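Local coordinates for probable enoyl-CoA hydratase/isomerase (PDB 5WYD), which probably acts as an enoyl-CoA hydratase/isomerase of the crotonase family, with likely hydro-lyase activity and a role in making diffusible signal factor, at residues A170-M173 with N177-V180; E183-L186 with L190-Q193; G124-L129 with L151-G156; L64-T67 with F73-A76. The protein carries 1 engineered substitution. All coordinates share one frame; numbering follows the deposited sequence.

Interaction 1. Residues A170-M173 with N177-V180. With PTD (pentanedial), chain G.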
loop_
_atom_site.group_PDB
_atom_site.type_symbol
_atom_site.label_atom_id
_atom_site.label_comp_id
_atom_site.label_asym_id
_atom_site.label_seq_id
_atom_site.Cartn_x
_atom_site.Cartn_y
_atom_site.Cartn_z
ATOM N N ALA A 170 -9.510 16.031 14.684
ATOM C CA ALA A 170 -8.090 15.930 14.986
ATOM C C ALA A 170 -7.371 17.216 14.638
ATOM O O ALA A 170 -6.555 17.713 15.428
ATOM C CB ALA A 170 -7.472 14.772 14.200
ATOM N N LYS A 171 -7.709 17.806 13.495
ATOM C CA LYS A 171 -7.009 19.004 13.075
ATOM C C LYS A 171 -7.204 20.130 14.079
ATOM O O LYS A 171 -6.231 20.717 14.565
ATOM C CB LYS A 171 -7.517 19.392 11.688
ATOM C CG LYS A 171 -7.060 18.381 10.618
ATOM C CD LYS A 171 -7.483 18.719 9.190
ATOM C CE LYS A 171 -6.899 17.717 8.197
ATOM N NZ LYS A 171 -7.320 17.930 6.783
ATOM N N ARG A 172 -8.437 20.326 14.528
ATOM C CA ARG A 172 -8.731 21.430 15.434
ATOM C C ARG A 172 -7.910 21.335 16.712
ATOM O O ARG A 172 -7.345 22.329 17.181
ATOM C CB ARG A 172 -10.208 21.435 15.752
ATOM C CG ARG A 172 -10.642 22.716 16.331
ATOM C CD ARG A 172 -12.037 22.593 16.796
ATOM N NE ARG A 172 -13.026 22.796 15.764
ATOM C CZ ARG A 172 -14.311 22.884 16.047
ATOM N NH1 ARG A 172 -14.690 22.780 17.306
ATOM N NH2 ARG A 172 -15.206 23.079 15.100
ATOM N N MET A 173 -7.807 20.133 17.279
ATOM C CA MET A 173 -7.018 19.964 18.497
ATOM C C MET A 173 -5.549 20.266 18.269
ATOM O O MET A 173 -4.943 21.060 18.998
ATOM C CB MET A 173 -7.189 18.559 19.030
ATOM C CG MET A 173 -8.637 18.327 19.286
ATOM S SD MET A 173 -8.999 16.695 19.872
ATOM C CE MET A 173 -7.997 16.692 21.358
ATOM N N ASN A 177 -5.182 24.011 18.634
ATOM C CA ASN A 177 -4.835 23.952 20.053
ATOM C C ASN A 177 -6.075 24.062 20.936
ATOM O O ASN A 177 -6.144 24.888 21.845
ATOM C CB ASN A 177 -3.814 25.055 20.369
ATOM C CG ASN A 177 -3.270 24.981 21.759
ATOM O OD1 ASN A 177 -3.400 23.970 22.434
ATOM N ND2 ASN A 177 -2.652 26.061 22.200
ATOM N N GLU A 178 -7.053 23.198 20.673
ATOM C CA GLU A 178 -8.333 23.213 21.373
ATOM C C GLU A 178 -8.485 21.973 22.243
ATOM O O GLU A 178 -8.470 20.850 21.732
ATOM C CB GLU A 178 -9.492 23.309 20.385
ATOM C CG GLU A 178 -9.685 24.715 19.869
ATOM C CD GLU A 178 -11.106 24.989 19.442
ATOM O OE1 GLU A 178 -11.962 24.100 19.621
ATOM O OE2 GLU A 178 -11.369 26.098 18.942
ATOM N N ARG A 179 -8.649 22.184 23.551
ATOM C CA ARG A 179 -8.881 21.101 24.496
ATOM C C ARG A 179 -10.346 20.688 24.481
ATOM O O ARG A 179 -11.237 21.478 24.141
ATOM C CB ARG A 179 -8.442 21.503 25.909
ATOM C CG ARG A 179 -8.983 22.837 26.345
ATOM C CD ARG A 179 -8.431 23.267 27.678
ATOM N NE ARG A 179 -6.979 23.292 27.661
ATOM C CZ ARG A 179 -6.240 23.740 28.667
ATOM N NH1 ARG A 179 -6.825 24.202 29.759
ATOM N NH2 ARG A 179 -4.920 23.736 28.577
ATOM N N VAL A 180 -10.586 19.425 24.840
ATOM C CA VAL A 180 -11.917 18.831 24.797
ATOM C C VAL A 180 -12.268 18.188 26.137
ATOM O O VAL A 180 -11.426 17.542 26.773
ATOM C CB VAL A 180 -12.023 17.790 23.664
ATOM C CG1 VAL A 180 -11.807 18.469 22.322
ATOM C CG2 VAL A 180 -11.037 16.646 23.891
HETATM C C1 PTD G . -3.476 24.436 31.948
HETATM C C2 PTD G . -2.487 24.005 33.037
HETATM C C3 PTD G . -3.153 24.329 34.377
HETATM C C4 PTD G . -2.154 24.166 35.506
HETATM C C5 PTD G . -2.858 23.809 36.828
HETATM O O1 PTD G . -3.798 25.581 31.919
HETATM O O5 PTD G . -2.906 22.668 37.219
#

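Interaction 2. Residues E183-L186 with L190-Q193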
loop_
_atom_site.group_PDB
_atom_site.type_symbol
_atom_site.label_atom_id
_atom_site.label_comp_id
_atom_site.label_asym_id
_atom_site.label_seq_id
_atom_site.Cartn_x
_atom_site.Cartn_y
_atom_site.Cartn_z
ATOM N N GLU A 183 -17.209 14.728 27.693
ATOM C CA GLU A 183 -18.406 14.535 26.877
ATOM C C GLU A 183 -18.125 14.730 25.399
ATOM O O GLU A 183 -18.568 13.924 24.571
ATOM C CB GLU A 183 -19.517 15.481 27.325
ATOM C CG GLU A 183 -20.112 15.134 28.671
ATOM C CD GLU A 183 -20.741 13.751 28.672
ATOM O OE1 GLU A 183 -21.352 13.371 27.649
ATOM O OE2 GLU A 183 -20.627 13.040 29.696
ATOM N N THR A 184 -17.388 15.791 25.048
ATOM C CA THR A 184 -17.093 16.036 23.643
ATOM C C THR A 184 -16.281 14.891 23.076
ATOM O O THR A 184 -16.565 14.405 21.975
ATOM C CB THR A 184 -16.364 17.362 23.474
ATOM O OG1 THR A 184 -17.227 18.426 23.877
ATOM C CG2 THR A 184 -15.979 17.568 22.019
ATOM N N ALA A 185 -15.309 14.401 23.845
ATOM C CA ALA A 185 -14.502 13.271 23.392
ATOM C C ALA A 185 -15.370 12.047 23.177
ATOM O O ALA A 185 -15.182 11.294 22.213
ATOM C CB ALA A 185 -13.398 12.954 24.403
ATOM N N LEU A 186 -16.317 11.822 24.073
ATOM C CA LEU A 186 -17.171 10.664 23.910
ATOM C C LEU A 186 -17.978 10.792 22.636
ATOM O O LEU A 186 -18.126 9.824 21.880
ATOM C CB LEU A 186 -18.082 10.528 25.117
ATOM C CG LEU A 186 -19.115 9.431 25.035
ATOM C CD1 LEU A 186 -18.437 8.071 24.917
ATOM C CD2 LEU A 186 -19.948 9.538 26.272
ATOM N N LEU A 190 -13.341 9.773 20.688
ATOM C CA LEU A 190 -12.027 9.714 21.315
ATOM C C LEU A 190 -12.024 8.797 22.529
ATOM O O LEU A 190 -11.056 8.073 22.758
ATOM C CB LEU A 190 -11.577 11.109 21.709
ATOM C CG LEU A 190 -10.320 11.159 22.552
ATOM C CD1 LEU A 190 -9.169 10.428 21.889
ATOM C CD2 LEU A 190 -9.973 12.627 22.750
ATOM N N VAL A 191 -13.083 8.830 23.330
ATOM C CA VAL A 191 -13.201 7.985 24.507
ATOM C C VAL A 191 -14.423 7.090 24.330
ATOM O O VAL A 191 -15.455 7.530 23.806
ATOM C CB VAL A 191 -13.275 8.810 25.803
ATOM C CG1 VAL A 191 -11.965 9.544 26.012
ATOM C CG2 VAL A 191 -14.438 9.782 25.786
ATOM N N GLU A 192 -14.240 5.800 24.619
ATOM C CA GLU A 192 -15.341 4.844 24.562
ATOM C C GLU A 192 -16.362 5.052 25.676
ATOM O O GLU A 192 -17.538 4.738 25.494
ATOM C CB GLU A 192 -14.822 3.410 24.563
ATOM C CG GLU A 192 -14.092 3.073 23.288
ATOM C CD GLU A 192 -12.837 3.869 23.125
ATOM O OE1 GLU A 192 -12.061 3.867 24.109
ATOM O OE2 GLU A 192 -12.669 4.544 22.075
ATOM N N GLN A 193 -15.920 5.421 26.876
ATOM C CA GLN A 193 -16.844 5.615 27.997
ATOM C C GLN A 193 -16.458 6.814 28.863
ATOM O O GLN A 193 -15.285 7.175 28.967
ATOM C CB GLN A 193 -16.927 4.347 28.872
ATOM C CG GLN A 193 -17.660 4.548 30.184
ATOM C CD GLN A 193 -17.656 3.322 31.040
ATOM O OE1 GLN A 193 -17.166 2.271 30.624
ATOM N NE2 GLN A 193 -18.164 3.449 32.271
#

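Interaction 3. Residues G124-L129 with L151-G156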
loop_
_atom_site.group_PDB
_atom_site.type_symbol
_atom_site.label_atom_id
_atom_site.label_comp_id
_atom_site.label_asym_id
_atom_site.label_seq_id
_atom_site.Cartn_x
_atom_site.Cartn_y
_atom_site.Cartn_z
ATOM N N GLY A 124 0.828 12.588 27.190
ATOM C CA GLY A 124 -0.157 11.847 27.956
ATOM C C GLY A 124 -1.316 11.413 27.093
ATOM O O GLY A 124 -1.762 10.266 27.155
ATOM N N LEU A 125 -1.793 12.316 26.245
ATOM C CA LEU A 125 -2.866 11.957 25.334
ATOM C C LEU A 125 -2.397 10.878 24.369
ATOM O O LEU A 125 -3.079 9.869 24.158
ATOM C CB LEU A 125 -3.310 13.208 24.594
ATOM C CG LEU A 125 -4.538 13.063 23.722
ATOM C CD1 LEU A 125 -5.592 12.246 24.462
ATOM C CD2 LEU A 125 -5.057 14.455 23.377
ATOM N N GLU A 126 -1.180 11.043 23.856
ATOM C CA GLU A 126 -0.589 10.076 22.946
ATOM C C GLU A 126 -0.483 8.734 23.616
ATOM O O GLU A 126 -0.718 7.691 22.990
ATOM C CB GLU A 126 0.783 10.581 22.519
ATOM C CG GLU A 126 0.644 11.709 21.540
ATOM C CD GLU A 126 1.924 12.412 21.215
ATOM O OE1 GLU A 126 2.614 12.883 22.136
ATOM O OE2 GLU A 126 2.299 12.391 20.026
ATOM N N CYS A 127 -0.134 8.751 24.894
ATOM C CA CYS A 127 -0.072 7.518 25.638
ATOM C C CYS A 127 -1.441 6.871 25.704
ATOM O O CYS A 127 -1.572 5.661 25.492
ATOM C CB CYS A 127 0.443 7.791 27.035
ATOM S SG CYS A 127 0.230 6.336 28.042
ATOM N N ALA A 128 -2.480 7.669 25.950
ATOM C CA ALA A 128 -3.812 7.100 26.047
ATOM C C ALA A 128 -4.212 6.454 24.743
ATOM O O ALA A 128 -4.731 5.329 24.728
ATOM C CB ALA A 128 -4.813 8.195 26.409
ATOM N N LEU A 129 -3.904 7.124 23.634
ATOM C CA LEU A 129 -4.247 6.612 22.319
ATOM C C LEU A 129 -3.592 5.259 22.066
ATOM O O LEU A 129 -4.204 4.372 21.460
ATOM C CB LEU A 129 -3.807 7.630 21.273
ATOM C CG LEU A 129 -4.496 9.007 21.202
ATOM C CD1 LEU A 129 -3.852 9.919 20.156
ATOM C CD2 LEU A 129 -5.952 8.807 20.891
ATOM N N LEU A 151 6.093 22.491 18.346
ATOM C CA LEU A 151 6.578 21.121 18.252
ATOM C C LEU A 151 5.395 20.225 17.946
ATOM O O LEU A 151 4.320 20.429 18.489
ATOM C CB LEU A 151 7.277 20.667 19.535
ATOM C CG LEU A 151 8.626 21.302 19.864
ATOM C CD1 LEU A 151 9.659 20.793 18.872
ATOM C CD2 LEU A 151 8.543 22.750 19.749
ATOM N N LEU A 152 5.531 19.356 16.971
ATOM C CA LEU A 152 4.475 18.396 16.697
ATOM C C LEU A 152 4.515 17.229 17.690
ATOM O O LEU A 152 5.488 17.055 18.433
ATOM C CB LEU A 152 4.591 17.918 15.262
ATOM C CG LEU A 152 5.878 17.266 14.774
ATOM C CD1 LEU A 152 6.111 15.843 15.381
ATOM C CD2 LEU A 152 5.900 17.335 13.239
ATOM N N PRO A 153 3.417 16.488 17.800
ATOM C CA PRO A 153 3.414 15.288 18.642
ATOM C C PRO A 153 4.337 14.249 18.032
ATOM O O PRO A 153 4.159 13.845 16.886
ATOM C CB PRO A 153 1.957 14.834 18.580
ATOM C CG PRO A 153 1.222 16.000 18.196
ATOM C CD PRO A 153 2.079 16.794 17.285
ATOM N N CYS A 154 5.273 13.742 18.814
ATOM C CA CYS A 154 6.210 12.795 18.236
ATOM C C CYS A 154 5.958 11.374 18.688
ATOM O O CYS A 154 6.724 10.479 18.325
ATOM C CB CYS A 154 7.636 13.240 18.548
ATOM S SG CYS A 154 7.936 13.452 20.301
ATOM N N ALA A 155 4.869 11.136 19.407
ATOM C CA ALA A 155 4.556 9.825 19.938
ATOM C C ALA A 155 3.629 9.029 19.043
ATOM O O ALA A 155 3.098 8.000 19.470
ATOM C CB ALA A 155 3.929 9.998 21.298
ATOM N N GLY A 156 3.482 9.441 17.796
ATOM C CA GLY A 156 2.480 8.875 16.935
ATOM C C GLY A 156 1.163 9.588 17.034
ATOM O O GLY A 156 0.164 9.101 16.500
#

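Interaction 4. Residues L64-T67 with F73-A76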
loop_
_atom_site.group_PDB
_atom_site.type_symbol
_atom_site.label_atom_id
_atom_site.label_comp_id
_atom_site.label_asym_id
_atom_site.label_seq_id
_atom_site.Cartn_x
_atom_site.Cartn_y
_atom_site.Cartn_z
ATOM N N LEU A 64 -4.387 -5.051 30.801
ATOM C CA LEU A 64 -3.540 -3.970 31.285
ATOM C C LEU A 64 -4.349 -2.697 31.496
ATOM O O LEU A 64 -5.242 -2.386 30.702
ATOM C CB LEU A 64 -2.386 -3.719 30.315
ATOM C CG LEU A 64 -1.287 -2.690 30.539
ATOM C CD1 LEU A 64 -0.186 -3.030 29.573
ATOM C CD2 LEU A 64 -1.740 -1.259 30.293
ATOM N N VAL A 65 -4.046 -1.979 32.578
ATOM C CA VAL A 65 -4.661 -0.697 32.898
ATOM C C VAL A 65 -3.551 0.288 33.231
ATOM O O VAL A 65 -2.544 -0.095 33.841
ATOM C CB VAL A 65 -5.677 -0.816 34.055
ATOM C CG1 VAL A 65 -6.255 0.552 34.439
ATOM C CG2 VAL A 65 -6.800 -1.791 33.673
ATOM N N VAL A 66 -3.668 1.507 32.710
ATOM C CA VAL A 66 -2.758 2.608 33.025
ATOM C C VAL A 66 -3.566 3.825 33.460
ATOM O O VAL A 66 -4.489 4.249 32.755
ATOM C CB VAL A 66 -1.841 2.963 31.845
ATOM C CG1 VAL A 66 -0.954 1.802 31.537
ATOM C CG2 VAL A 66 -2.669 3.309 30.631
ATOM N N THR A 67 -3.185 4.422 34.588
ATOM C CA THR A 67 -3.870 5.598 35.112
ATOM C C THR A 67 -2.827 6.566 35.653
ATOM O O THR A 67 -1.697 6.173 35.960
ATOM C CB THR A 67 -4.891 5.228 36.214
ATOM O OG1 THR A 67 -5.743 6.346 36.501
ATOM C CG2 THR A 67 -4.171 4.855 37.488
ATOM N N PHE A 73 -4.000 14.905 37.351
ATOM C CA PHE A 73 -3.337 14.663 36.062
ATOM C C PHE A 73 -3.307 13.183 35.716
ATOM O O PHE A 73 -2.693 12.397 36.440
ATOM C CB PHE A 73 -1.897 15.188 36.057
ATOM C CG PHE A 73 -1.795 16.647 36.265
ATOM C CD1 PHE A 73 -1.704 17.166 37.531
ATOM C CD2 PHE A 73 -1.784 17.504 35.197
ATOM C CE1 PHE A 73 -1.596 18.522 37.720
ATOM C CE2 PHE A 73 -1.688 18.867 35.372
ATOM C CZ PHE A 73 -1.593 19.378 36.631
ATOM N N PHE A 74 -3.919 12.807 34.587
ATOM C CA PHE A 74 -3.657 11.477 34.062
ATOM C C PHE A 74 -2.226 11.403 33.562
ATOM O O PHE A 74 -1.426 10.584 34.039
ATOM C CB PHE A 74 -4.638 11.161 32.930
ATOM C CG PHE A 74 -4.248 9.957 32.121
ATOM C CD1 PHE A 74 -4.659 8.690 32.511
ATOM C CD2 PHE A 74 -3.453 10.071 30.988
ATOM C CE1 PHE A 74 -4.295 7.568 31.793
ATOM C CE2 PHE A 74 -3.080 8.938 30.273
ATOM C CZ PHE A 74 -3.502 7.690 30.681
ATOM N N SER A 75 -1.875 12.289 32.633
ATOM C CA SER A 75 -0.498 12.380 32.186
ATOM C C SER A 75 -0.294 13.721 31.508
ATOM O O SER A 75 -1.081 14.115 30.642
ATOM C CB SER A 75 -0.138 11.240 31.239
ATOM O OG SER A 75 1.249 11.294 30.927
ATOM N N ALA A 76 0.801 14.379 31.868
ATOM C CA ALA A 76 1.135 15.679 31.327
ATOM C C ALA A 76 2.003 15.603 30.090
ATOM O O ALA A 76 2.297 16.647 29.493
ATOM C CB ALA A 76 1.875 16.519 32.373
#

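Interaction 1. Residues A170-M173 with N177-V180
Glu178, just past the end of helix 157-176, meets Arg172 in the helix's closing turns, and its side chain can be followed outward over the arginine. Glu178 CB lies 4.0 Å from Arg172 O; chi1 of -78° then sets CG beside the backbone N, with Glu178 CG within 4.2 Å of Arg172 CG. Glu178 CD rests 3.7 Å from Arg172 CD, and OE1 ends the chain against that same methylene, Arg172 CD, at 3.2 Å. The charged groups are less intimate: Arg172 NH1 and Glu178 OE1 form a long salt bridge of 3.8 Å, with guanidinium and carboxylate planes 63° apart. Arginine suits this place because its aliphatic part packs while its head also makes a cation-pi contact with Trp169. Met173 CE touches Val180 CG2 at 4.0 Å, the flexible thioether crossing the valine at about a right angle. Arg179 points away from the helix and sets the edge of its guanidinium toward pentanedial, while Asn177 ND2 bonds Gln214 of the second subunit. Asn177 leaves the helix with positive phi, a conformation asparagine tolerates well. Together with a weak bond from Glu178 N to Met173 O (3.4 Å), this is consistent with a Schellman-type helix end.

Interaction 2. Residues E183-L186 with L190-Q193
Ala185 and Leu190 press together where the chain, leaving helix 182-188, folds back along it. This is the tight part of the contact: Ala185 CB is 3.7 Å from Leu190 CB and 3.6 Å from Val191 CG2, and the small alanine methyl suits so close a return of the backbone. Val191 adds to the crowding, since with chi1 at -65° its CG2 lies between its own backbone N and carbonyl carbon and reaches to 3.3 Å from Leu186 N. Leu186 belongs here too, with CB on Val191 CG2 and CD1 against Val191 O, 3.2 Å away. The carbonyl of Ala185 receives two weak hydrogen bonds, from Leu190 N at 2.8 Å and from Val191 N at 3.4 Å; the longer one is the straighter, at 164°. The loose side begins beyond Val191. Gln193 turns its side chain off the helix, as suits a long polar amide at a margin. Glu192 also points away, though into buried surroundings, where Arg134 meets its carboxylate in a salt bridge and Trp169 of the third subunit packs on it. Gln193 pairs its backbone with Ala136, and the turn leads from helix 182-188 into strand 193-195, an edge strand of the six-stranded sheet within this chain, next to strand 133-137.

Interaction 3. Residues G124-L129 with L151-G156
Glu126 carries this contact, extending from helix 123-130 to Ala155 and Pro153 in the loop ahead of helix 157-176. The polar part is a hydrogen bond from Ala155 N to Glu126 OE2, 2.9 Å long with an angle of 145° at the hydrogen; the oxygen's position is doubtful, because the model sets it too near Pro153. Gly157 N adds a weak bond to the same oxygen. The chain attains this reach with chi1 at -74°, beyond which it runs on extended from the helix. The apolar part is Ala155, whose methyl lies along the glutamate stem, 3.4 Å from Glu126 CB and 3.7 Å from Glu126 CG; a residue this small lets the stem pass close to the loop. Pro153 crosses the glutamate at about a right angle, a rigid ring suited to a non-helical loop, and it also packs on Thr158 and Ile174. The last element is conformational: Gly156, at the N-cap position of helix 157-176, has a positive phi, a region readily open to glycine. Across the subunit boundary, Phe245 of the second subunit packs on Cys154. The arrangement belongs to the crotonase fold; as in relatives, helix 123-130 follows a glycine-rich turn that probably lends a peptide N-H to the oxyanion hole.

Interaction 4. Residues L64-T67 with F73-A76
Phe74 reaches Val66 and Thr67 through two torsions: chi1 of 167° swings CG out opposite the backbone N, and chi2 of 88° stands the ring roughly upright on the CA-CB-CG plane. The ring thereby presents an edge, not a face, to the end of strand 63-68. In its plane lies Val66 O, 3.5 Å from Phe74 CE1, and the neighbouring atom Phe74 CZ is 4.1 Å from the same oxygen. An aromatic edge suits such a place, since its C-H groups carry a slight positive polarity and can face a carbonyl oxygen without needing a hydrogen bond. Phe74 CE1 also lies 3.9 Å from Thr67 CA, approaching obliquely, while Val66 CG2 stays at 4.5 Å from Phe74 CZ and gives a looser apolar contact. The large flat ring can thus span two successive strand residues from one position. The bulk of the strand is held by other means: Val66 pairs its backbone with Ile113 and Ala115, and Thr67 turns away from Phe74 and bonds Ala115 O through OG1. Beta-branched residues such as Val66 and Thr67 suit an extended strand. At Phe74, the chain turns a corner. The preceding Phe73 contacts pentanedial, meets the ring of Tyr119 with planes about 40° apart, and offers its carbonyl to Asn38 ND2. In crotonases the loop after this strand supplies one of the two peptide N-H groups of the oxyanion hole, and the place of segment 73-76 is consistent with that role.

Overall arrangement
All four contacts are buried: the centre of interaction 4 is nearest the chain centre, at about 9 Å, and that of interaction 1 farthest, at about 20 Å. Interactions 1 and 2 are consecutive and both use weak backbone bonds to a helical carbonyl; interaction 1 adds a long salt bridge, whereas interaction 2 is largely apolar. Interaction 3 has one carboxylate reaching into a loop, and interaction 4 no hydrogen bond across it and no touch from another subunit. Segment 124-129 joins the set: Leu125 packs on Met173, Leu129 on Leu190, Gly124 on Phe74 and Ser75. Interactions 1 and 3 meet the second subunit, interaction 2 the third; 1 and 4 each hold a residue touching pentanedial.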